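Terminal oxygenase component of carbazole (Janthinobacterium sp., PDB 7BUG) is the terminal oxygenase of carbazole 1,9a-dioxygenase, a Rieske non-heme iron enzyme that dioxygenates carbazole at its angular and adjacent ring carbons. Local coordinates at residues A7-V12 with Y18-L23; P125-K130 with P143-D148; I186-I191 with V247-A252. All coordinates share one frame; numbering follows the deposited sequence.

Contact 1. Residues A7-V12 with Y18-L23; sequences AILKRV and YVDAKL
Over one side of the flat carboxylate of Asp20 sits a methyl of Leu9: CD1 comes to 3.8 Å from Asp20 OD1, the leucine side chain crossing that of the aspartate at about a right angle. The acid's polar needs are met from the start of the chain, OD1 by Asn3 N and OD2 by Ala2 N, which leaves Leu9 to touch it by van der Waals contact alone. The contact brings together two short helices at the start of the chain, 6-9 and 16-20, and the type I beta turn from Leu9 to Val12 helps to bring the chain round between them. It is an example of helices too short for long interlocking ridges, joined instead by a few branched side chains. Val19 supplies the middle of the join. With its CG1 anti to the backbone N (chi1 172°), the two methyls part company: CG1 lies 3.9 Å from Leu9 CD2, while CG2 turns to the valine of the turn. Leu9 and Val19 run antiparallel alongside one another, so they touch flank to flank, whereas Val12 and Val19 meet tip to tip. Trp350 of helix 349-352 touches both valines and covers the pair with a further part of the fold. The head-on meeting of the valines is made by Val12 CG2 and Val19 CG2, 3.9 Å apart.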
loop_
_atom_site.group_PDB
_atom_site.type_symbol
_atom_site.label_atom_id
_atom_site.label_comp_id
_atom_site.label_asym_id
_atom_site.label_seq_id
_atom_site.Cartn_x
_atom_site.Cartn_y
_atom_site.Cartn_z
ATOM N N ALA A 7 3.742 20.061 -15.021
ATOM C CA ALA A 7 5.138 20.047 -15.522
ATOM C C ALA A 7 5.360 18.916 -16.534
ATOM O O ALA A 7 6.212 19.096 -17.450
ATOM C CB ALA A 7 6.115 19.922 -14.386
ATOM N N ILE A 8 4.688 17.776 -16.358
ATOM C CA ILE A 8 4.689 16.680 -17.364
ATOM C C ILE A 8 3.837 17.065 -18.579
ATOM O O ILE A 8 4.269 16.812 -19.707
ATOM C CB ILE A 8 4.197 15.379 -16.708
ATOM C CG1 ILE A 8 5.169 14.954 -15.613
ATOM C CG2 ILE A 8 3.988 14.286 -17.735
ATOM C CD1 ILE A 8 4.672 13.835 -14.756
ATOM N N LEU A 9 2.666 17.660 -18.377
ATOM C CA LEU A 9 1.766 17.983 -19.516
ATOM C C LEU A 9 2.460 18.984 -20.462
ATOM O O LEU A 9 2.217 18.897 -21.635
ATOM C CB LEU A 9 0.410 18.488 -19.011
ATOM C CG LEU A 9 -0.431 17.473 -18.226
ATOM C CD1 LEU A 9 -1.772 18.065 -17.767
ATOM C CD2 LEU A 9 -0.652 16.172 -19.018
ATOM N N LYS A 10 3.307 19.887 -19.945
ATOM C CA LYS A 10 4.056 20.892 -20.761
ATOM C C LYS A 10 5.102 20.213 -21.647
ATOM O O LYS A 10 5.541 20.829 -22.623
ATOM C CB LYS A 10 4.786 21.887 -19.853
ATOM C CG LYS A 10 3.908 22.991 -19.296
ATOM C CD LYS A 10 4.688 24.081 -18.586
ATOM C CE LYS A 10 3.794 25.193 -18.088
ATOM N NZ LYS A 10 2.787 24.702 -17.114
ATOM N N ARG A 11 5.468 18.972 -21.336
ATOM C CA ARG A 11 6.488 18.206 -22.068
ATOM C C ARG A 11 5.832 17.254 -23.059
ATOM O O ARG A 11 6.568 16.579 -23.760
ATOM C CB ARG A 11 7.373 17.465 -21.059
ATOM C CG ARG A 11 7.966 18.410 -20.028
ATOM C CD ARG A 11 9.378 18.044 -19.633
ATOM N NE ARG A 11 10.167 17.913 -20.849
ATOM C CZ ARG A 11 11.252 17.170 -20.981
ATOM N NH1 ARG A 11 11.707 16.476 -19.949
ATOM N NH2 ARG A 11 11.868 17.119 -22.152
ATOM N N VAL A 12 4.494 17.193 -23.131
ATOM C CA VAL A 12 3.809 16.259 -24.062
ATOM C C VAL A 12 2.787 17.025 -24.900
ATOM O O VAL A 12 1.614 16.597 -25.024
ATOM C CB VAL A 12 3.158 15.063 -23.351
ATOM C CG1 VAL A 12 4.250 14.146 -22.819
ATOM C CG2 VAL A 12 2.236 15.523 -22.244
ATOM N N TYR A 18 -4.671 13.537 -23.850
ATOM C CA TYR A 18 -4.577 12.039 -23.775
ATOM C C TYR A 18 -3.756 11.632 -22.562
ATOM O O TYR A 18 -4.148 10.686 -21.859
ATOM C CB TYR A 18 -3.959 11.509 -25.047
ATOM C CG TYR A 18 -3.752 10.018 -25.053
ATOM C CD1 TYR A 18 -4.800 9.152 -25.220
ATOM C CD2 TYR A 18 -2.500 9.499 -24.855
ATOM C CE1 TYR A 18 -4.574 7.775 -25.264
ATOM C CE2 TYR A 18 -2.252 8.147 -24.905
ATOM C CZ TYR A 18 -3.283 7.278 -25.136
ATOM O OH TYR A 18 -3.082 5.932 -25.307
ATOM N N VAL A 19 -2.604 12.282 -22.334
ATOM C CA VAL A 19 -1.760 11.985 -21.144
ATOM C C VAL A 19 -2.508 12.352 -19.864
ATOM O O VAL A 19 -2.353 11.666 -18.829
ATOM C CB VAL A 19 -0.396 12.688 -21.258
ATOM C CG1 VAL A 19 0.352 12.543 -19.964
ATOM C CG2 VAL A 19 0.359 12.126 -22.429
ATOM N N ASP A 20 -3.374 13.367 -19.889
ATOM C CA ASP A 20 -4.140 13.715 -18.689
ATOM C C ASP A 20 -5.237 12.673 -18.415
ATOM O O ASP A 20 -5.756 12.606 -17.256
ATOM C CB ASP A 20 -4.782 15.089 -18.868
ATOM C CG ASP A 20 -5.150 15.738 -17.573
ATOM O OD1 ASP A 20 -4.415 15.536 -16.601
ATOM O OD2 ASP A 20 -6.114 16.533 -17.603
ATOM N N ALA A 21 -5.645 11.917 -19.424
ATOM C CA ALA A 21 -6.870 11.081 -19.351
ATOM C C ALA A 21 -6.620 9.722 -18.668
ATOM O O ALA A 21 -7.019 8.679 -19.187
ATOM C CB ALA A 21 -7.535 10.993 -20.689
ATOM N N LYS A 22 -6.036 9.755 -17.470
ATOM C CA LYS A 22 -5.684 8.575 -16.664
ATOM C C LYS A 22 -6.927 7.748 -16.322
ATOM O O LYS A 22 -6.834 6.493 -16.272
ATOM C CB LYS A 22 -4.926 9.055 -15.418
ATOM C CG LYS A 22 -4.420 7.941 -14.529
ATOM C CD LYS A 22 -3.678 8.513 -13.353
ATOM C CE LYS A 22 -2.495 9.334 -13.808
ATOM N NZ LYS A 22 -1.378 9.149 -12.853
ATOM N N LEU A 23 -8.081 8.397 -16.130
ATOM C CA LEU A 23 -9.358 7.712 -15.798
ATOM C C LEU A 23 -10.240 7.480 -17.022
ATOM O O LEU A 23 -11.377 6.979 -16.837
ATOM C CB LEU A 23 -10.129 8.558 -14.776
ATOM C CG LEU A 23 -9.650 8.465 -13.347
ATOM C CD1 LEU A 23 -10.318 9.553 -12.512
ATOM C CD2 LEU A 23 -9.924 7.073 -12.757
#

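Contact 2. Residues P125-K130 with P143-D148; sequences PVQEAK and PPLARD. With MXE (2-methoxyethanol), chain N; CO3 (carbonate ion), chain M.
Gln127 and Leu145 reach across to each other because both hold CG anti to the backbone N, at chi1 -173° and 175°, and the glutamine stays extended beyond CG, carrying its amide clear of the strand. The strand, 126-129, belongs to a six-stranded antiparallel sheet, and what it meets is a 3-10 turn, 145-147, in the loop after the neighbouring strand 132-137. The two side chains cross obliquely, with Gln127 OE1 against Leu145 CB at 3.5 Å. Two residues further along the strand, the methyl of Ala129 lies 3.7 Å from Leu145 CD2, so the leucine covers this part of the strand with its base and one branch. Trp29 of strand 28-32 touches both Gln127 and Leu145 and carries the packing onto another strand of the sheet.

A 2-methoxyethanol molecule lies beside the seam between strand and turn. Gln127 NE2 donates to its ether atom O2 over 3.0 Å, and Leu145 N adds a weak bond to the same oxygen. Its other oxygen, O1, accepts from Ala146 N at 2.9 Å. The turn is held by Asp148 N to Leu145 O; at its end Arg147 grips Asp148 side-on in a salt bridge, NE to OD1 and NH2 to OD2, the latter through the syn lone pair. Over one face of that guanidinium, 3.4 Å above its centre, rests Pro143 CG.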
loop_
_atom_site.group_PDB
_atom_site.type_symbol
_atom_site.label_atom_id
_atom_site.label_comp_id
_atom_site.label_asym_id
_atom_site.label_seq_id
_atom_site.Cartn_x
_atom_site.Cartn_y
_atom_site.Cartn_z
ATOM N N PRO A 125 -27.415 6.347 -18.691
ATOM C CA PRO A 125 -28.065 5.571 -19.734
ATOM C C PRO A 125 -27.414 4.197 -19.930
ATOM O O PRO A 125 -26.189 4.078 -19.820
ATOM C CB PRO A 125 -27.924 6.416 -21.006
ATOM C CG PRO A 125 -27.662 7.822 -20.509
ATOM C CD PRO A 125 -26.931 7.644 -19.192
ATOM N N VAL A 126 -28.210 3.186 -20.218
ATOM C CA VAL A 126 -27.746 1.797 -20.479
ATOM C C VAL A 126 -28.475 1.257 -21.677
ATOM O O VAL A 126 -29.707 1.426 -21.729
ATOM C CB VAL A 126 -28.055 0.772 -19.387
ATOM C CG1 VAL A 126 -27.033 -0.338 -19.399
ATOM C CG2 VAL A 126 -28.318 1.354 -18.031
ATOM N N GLN A 127 -27.744 0.597 -22.572
ATOM C CA GLN A 127 -28.317 0.023 -23.821
ATOM C C GLN A 127 -27.708 -1.370 -23.950
ATOM O O GLN A 127 -26.495 -1.517 -23.664
ATOM C CB GLN A 127 -27.916 0.915 -25.002
ATOM C CG GLN A 127 -28.546 0.577 -26.340
ATOM C CD GLN A 127 -28.180 1.633 -27.336
ATOM O OE1 GLN A 127 -27.649 2.700 -26.977
ATOM N NE2 GLN A 127 -28.471 1.342 -28.589
ATOM N N GLU A 128 -28.462 -2.332 -24.456
ATOM C CA GLU A 128 -27.886 -3.631 -24.864
ATOM C C GLU A 128 -27.868 -3.689 -26.377
ATOM O O GLU A 128 -28.859 -3.281 -26.983
ATOM C CB GLU A 128 -28.780 -4.764 -24.374
ATOM C CG GLU A 128 -29.042 -4.700 -22.927
ATOM C CD GLU A 128 -29.724 -5.963 -22.513
ATOM O OE1 GLU A 128 -30.968 -5.941 -22.396
ATOM O OE2 GLU A 128 -29.013 -6.931 -22.348
ATOM N N ALA A 129 -26.764 -4.099 -26.972
ATOM C CA ALA A 129 -26.650 -4.303 -28.414
ATOM C C ALA A 129 -25.717 -5.476 -28.639
ATOM O O ALA A 129 -24.671 -5.527 -27.988
ATOM C CB ALA A 129 -26.128 -3.081 -29.064
ATOM N N LYS A 130 -26.113 -6.413 -29.468
ATOM C CA LYS A 130 -25.268 -7.587 -29.830
ATOM C C LYS A 130 -24.893 -8.411 -28.587
ATOM O O LYS A 130 -23.780 -8.932 -28.545
ATOM C CB LYS A 130 -24.037 -7.110 -30.608
ATOM C CG LYS A 130 -24.350 -6.360 -31.889
ATOM C CD LYS A 130 -25.297 -7.161 -32.768
ATOM C CE LYS A 130 -25.159 -6.878 -34.241
ATOM N NZ LYS A 130 -26.137 -7.667 -35.027
ATOM N N PRO A 143 -25.382 10.337 -27.236
ATOM C CA PRO A 143 -25.354 10.155 -28.679
ATOM C C PRO A 143 -25.808 8.749 -29.030
ATOM O O PRO A 143 -25.924 7.870 -28.155
ATOM C CB PRO A 143 -23.870 10.252 -29.054
ATOM C CG PRO A 143 -23.197 9.658 -27.830
ATOM C CD PRO A 143 -24.031 10.133 -26.661
ATOM N N PRO A 144 -26.036 8.456 -30.325
ATOM C CA PRO A 144 -26.244 7.076 -30.745
ATOM C C PRO A 144 -25.040 6.228 -30.291
ATOM O O PRO A 144 -23.916 6.712 -30.380
ATOM C CB PRO A 144 -26.316 7.091 -32.275
ATOM C CG PRO A 144 -26.054 8.557 -32.677
ATOM C CD PRO A 144 -26.066 9.426 -31.437
ATOM N N LEU A 145 -25.311 4.988 -29.946
ATOM C CA LEU A 145 -24.257 4.002 -29.618
ATOM C C LEU A 145 -23.316 3.837 -30.803
ATOM O O LEU A 145 -22.083 3.717 -30.576
ATOM C CB LEU A 145 -24.929 2.683 -29.253
ATOM C CG LEU A 145 -23.957 1.537 -29.004
ATOM C CD1 LEU A 145 -23.024 1.837 -27.828
ATOM C CD2 LEU A 145 -24.683 0.259 -28.762
ATOM N N ALA A 146 -23.785 3.863 -32.056
ATOM C CA ALA A 146 -22.904 3.754 -33.240
ATOM C C ALA A 146 -21.717 4.718 -33.194
ATOM O O ALA A 146 -20.700 4.381 -33.787
ATOM C CB ALA A 146 -23.691 4.002 -34.511
ATOM N N ARG A 147 -21.837 5.920 -32.617
ATOM C CA ARG A 147 -20.737 6.899 -32.558
ATOM C C ARG A 147 -19.496 6.261 -31.908
ATOM O O ARG A 147 -18.372 6.619 -32.313
ATOM C CB ARG A 147 -21.114 8.142 -31.781
ATOM C CG ARG A 147 -20.133 9.279 -32.009
ATOM C CD ARG A 147 -20.156 10.312 -30.950
ATOM N NE ARG A 147 -19.806 9.772 -29.620
ATOM C CZ ARG A 147 -19.964 10.447 -28.493
ATOM N NH1 ARG A 147 -20.325 11.735 -28.530
ATOM N NH2 ARG A 147 -19.691 9.900 -27.319
ATOM N N ASP A 148 -19.729 5.394 -30.915
ATOM C CA ASP A 148 -18.658 4.893 -30.013
ATOM C C ASP A 148 -18.447 3.414 -30.271
ATOM O O ASP A 148 -17.895 2.742 -29.386
ATOM C CB ASP A 148 -19.016 5.155 -28.552
ATOM C CG ASP A 148 -18.911 6.619 -28.150
ATOM O OD1 ASP A 148 -18.226 7.376 -28.847
ATOM O OD2 ASP A 148 -19.593 7.003 -27.156
HETATM O O1 MXE N . -26.530 3.640 -32.852
HETATM C C1 MXE N . -27.889 3.399 -32.536
HETATM C C2 MXE N . -28.497 4.429 -31.601
HETATM O O2 MXE N . -28.526 3.860 -30.294
HETATM C C3 MXE N . -28.108 4.512 -29.150
HETATM C C CO3 M . -32.039 4.964 -20.827
HETATM O O1 CO3 M . -31.157 4.117 -20.440
HETATM O O2 CO3 M . -31.846 6.283 -20.665
HETATM O O3 CO3 M . -33.213 4.515 -21.240
#

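Contact 3. Residues I186-I191 with V247-A252; sequences IHKDSI and VVREGA. With FE2 (Fe (II) ion), chain E.
Lys188 and Arg249 form the tight side of this contact: the aliphatic part of the lysine lies over one face of the guanidinium, with Lys188 CG 3.6 Å from Arg249 CZ. The lysine chain bends at its last torsion and NZ pairs with Glu81 of the second subunit, an acid that probably eases the nearness of two like charges, Lys188 NZ and Arg249 NH1 being 5.0 Å apart. The looser, exposed side is the guanidinium edge, where Asp189 forms a salt bridge. Its OD1 takes Arg249 NH1 at 2.7 Å on the syn side, with an N-H...O angle of 154°, and a weak second bond from NH2 at 3.1 Å; the two flat groups are turned 41° apart. The arginine projects from edge strand 246-250 of a three-stranded antiparallel sheet, where Val248 and Arg249 together face Gly241 in a classic beta bulge. A bend at chi2 (73°) folds the chain back so that NE donates to Glu250 O over 3.0 Å, fixing the rotation of the group. A leucine here would probably leave Asp189 without its positive mate and Lys188 without the flat surface it covers. The lysine and aspartate directly follow His187, one arm of the two-histidine, one-carboxylate iron site completed by His183 and Asp333. Ile186 CG1 lies over one face of the His187 imidazole, whose NE2 binds the iron(II) ion at 2.1 Å.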
loop_
_atom_site.group_PDB
_atom_site.type_symbol
_atom_site.label_atom_id
_atom_site.label_comp_id
_atom_site.label_asym_id
_atom_site.label_seq_id
_atom_site.Cartn_x
_atom_site.Cartn_y
_atom_site.Cartn_z
ATOM N N ILE A 186 5.537 -10.284 -30.328
ATOM C CA ILE A 186 5.221 -11.104 -29.134
ATOM C C ILE A 186 4.359 -12.317 -29.472
ATOM O O ILE A 186 4.248 -13.184 -28.617
ATOM C CB ILE A 186 4.586 -10.248 -28.013
ATOM C CG1 ILE A 186 3.093 -9.973 -28.245
ATOM C CG2 ILE A 186 5.372 -8.972 -27.842
ATOM C CD1 ILE A 186 2.416 -9.258 -27.092
ATOM N N HIS A 187 3.681 -12.326 -30.631
ATOM C CA HIS A 187 2.704 -13.367 -31.004
ATOM C C HIS A 187 3.356 -14.458 -31.887
ATOM O O HIS A 187 2.649 -15.377 -32.263
ATOM C CB HIS A 187 1.526 -12.716 -31.717
ATOM C CG HIS A 187 0.762 -11.761 -30.855
ATOM N ND1 HIS A 187 0.132 -12.168 -29.718
ATOM C CD2 HIS A 187 0.429 -10.467 -31.027
ATOM C CE1 HIS A 187 -0.525 -11.150 -29.179
ATOM N NE2 HIS A 187 -0.342 -10.119 -29.954
ATOM N N LYS A 188 4.664 -14.360 -32.102
ATOM C CA LYS A 188 5.393 -15.217 -33.090
ATOM C C LYS A 188 5.304 -16.695 -32.683
ATOM O O LYS A 188 5.301 -17.534 -33.583
ATOM C CB LYS A 188 6.824 -14.716 -33.275
ATOM C CG LYS A 188 7.745 -14.873 -32.071
ATOM C CD LYS A 188 9.008 -14.069 -32.222
ATOM C CE LYS A 188 9.944 -14.214 -31.039
ATOM N NZ LYS A 188 9.399 -13.548 -29.816
ATOM N N ASP A 189 5.129 -17.028 -31.422
ATOM C CA ASP A 189 5.045 -18.440 -30.956
ATOM C C ASP A 189 3.622 -18.833 -30.591
ATOM O O ASP A 189 3.436 -19.912 -29.979
ATOM C CB ASP A 189 5.966 -18.699 -29.758
ATOM C CG ASP A 189 7.437 -18.444 -30.036
ATOM O OD1 ASP A 189 7.839 -18.760 -31.159
ATOM O OD2 ASP A 189 8.148 -17.928 -29.128
ATOM N N SER A 190 2.596 -18.044 -30.954
ATOM C CA SER A 190 1.208 -18.366 -30.567
ATOM C C SER A 190 0.740 -19.672 -31.216
ATOM O O SER A 190 1.010 -19.832 -32.377
ATOM C CB SER A 190 0.230 -17.265 -30.921
ATOM O OG SER A 190 -1.081 -17.677 -30.551
ATOM N N ILE A 191 -0.010 -20.477 -30.472
ATOM C CA ILE A 191 -0.698 -21.710 -30.950
ATOM C C ILE A 191 -1.594 -21.323 -32.129
ATOM O O ILE A 191 -1.667 -22.118 -33.086
ATOM C CB ILE A 191 -1.494 -22.366 -29.803
ATOM C CG1 ILE A 191 -2.147 -23.679 -30.242
ATOM C CG2 ILE A 191 -2.535 -21.404 -29.231
ATOM C CD1 ILE A 191 -1.176 -24.843 -30.362
ATOM N N VAL A 247 20.329 -14.508 -39.862
ATOM C CA VAL A 247 18.922 -14.840 -39.521
ATOM C C VAL A 247 18.900 -15.566 -38.179
ATOM O O VAL A 247 19.455 -16.659 -38.081
ATOM C CB VAL A 247 18.242 -15.672 -40.623
ATOM C CG1 VAL A 247 16.822 -16.071 -40.225
ATOM C CG2 VAL A 247 18.242 -14.908 -41.943
ATOM N N VAL A 248 18.204 -14.996 -37.193
ATOM C CA VAL A 248 18.047 -15.579 -35.827
ATOM C C VAL A 248 16.589 -15.997 -35.599
ATOM O O VAL A 248 16.324 -16.859 -34.724
ATOM C CB VAL A 248 18.542 -14.569 -34.775
ATOM C CG1 VAL A 248 20.042 -14.351 -34.904
ATOM C CG2 VAL A 248 17.832 -13.217 -34.866
ATOM N N ARG A 249 15.653 -15.458 -36.386
ATOM C CA ARG A 249 14.217 -15.753 -36.174
ATOM C C ARG A 249 13.465 -15.568 -37.489
ATOM O O ARG A 249 13.761 -14.625 -38.259
ATOM C CB ARG A 249 13.654 -14.867 -35.054
ATOM C CG ARG A 249 12.170 -15.079 -34.781
ATOM C CD ARG A 249 11.836 -16.375 -34.074
ATOM N NE ARG A 249 10.495 -16.804 -34.435
ATOM C CZ ARG A 249 9.690 -17.513 -33.654
ATOM N NH1 ARG A 249 10.034 -17.810 -32.411
ATOM N NH2 ARG A 249 8.498 -17.861 -34.102
ATOM N N GLU A 250 12.491 -16.431 -37.712
ATOM C CA GLU A 250 11.589 -16.329 -38.884
ATOM C C GLU A 250 10.175 -16.037 -38.391
ATOM O O GLU A 250 9.811 -16.537 -37.308
ATOM C CB GLU A 250 11.710 -17.605 -39.709
ATOM C CG GLU A 250 13.128 -17.763 -40.226
ATOM C CD GLU A 250 13.395 -19.018 -41.027
ATOM O OE1 GLU A 250 13.355 -18.928 -42.280
ATOM O OE2 GLU A 250 13.656 -20.072 -40.397
ATOM N N GLY A 251 9.433 -15.252 -39.176
ATOM C CA GLY A 251 7.989 -15.028 -39.014
ATOM C C GLY A 251 7.220 -16.290 -39.344
ATOM O O GLY A 251 7.864 -17.322 -39.665
ATOM N N ALA A 252 5.891 -16.208 -39.311
ATOM C CA ALA A 252 4.990 -17.366 -39.444
ATOM C C ALA A 252 4.627 -17.546 -40.916
ATOM O O ALA A 252 3.880 -16.695 -41.469
ATOM C CB ALA A 252 3.768 -17.183 -38.589
HETATM FE FE FE2 E . -1.433 -8.337 -29.612
HETATM O O HOH W 1 -2.677 -8.369 -30.930
HETATM O O HOH W 2 -2.767 -6.625 -29.268
#

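In the fold
The three contacts follow one another along the chain and nowhere touch. Contact 1 is about 29 Å from contact 2 and about 35 Å from contact 3, centre to centre, and lies away from both iron centres and the small-molecule sites. Contacts 2 and 3 are on opposite sides of the chain's centre, their centres about 38 Å apart and their nearest atoms about 22 Å. Contact 2 holds small molecules, 2-methoxyethanol and a carbonate that probably came from the crystallisation liquor, whereas contact 3 includes a ligand of the catalytic-domain iron. Beside that iron, Ile186 packs on Tyr92 of the second subunit, a residue of the [2Fe-2S] pocket, consistent with the cross-subunit electron transfer known for Rieske oxygenases.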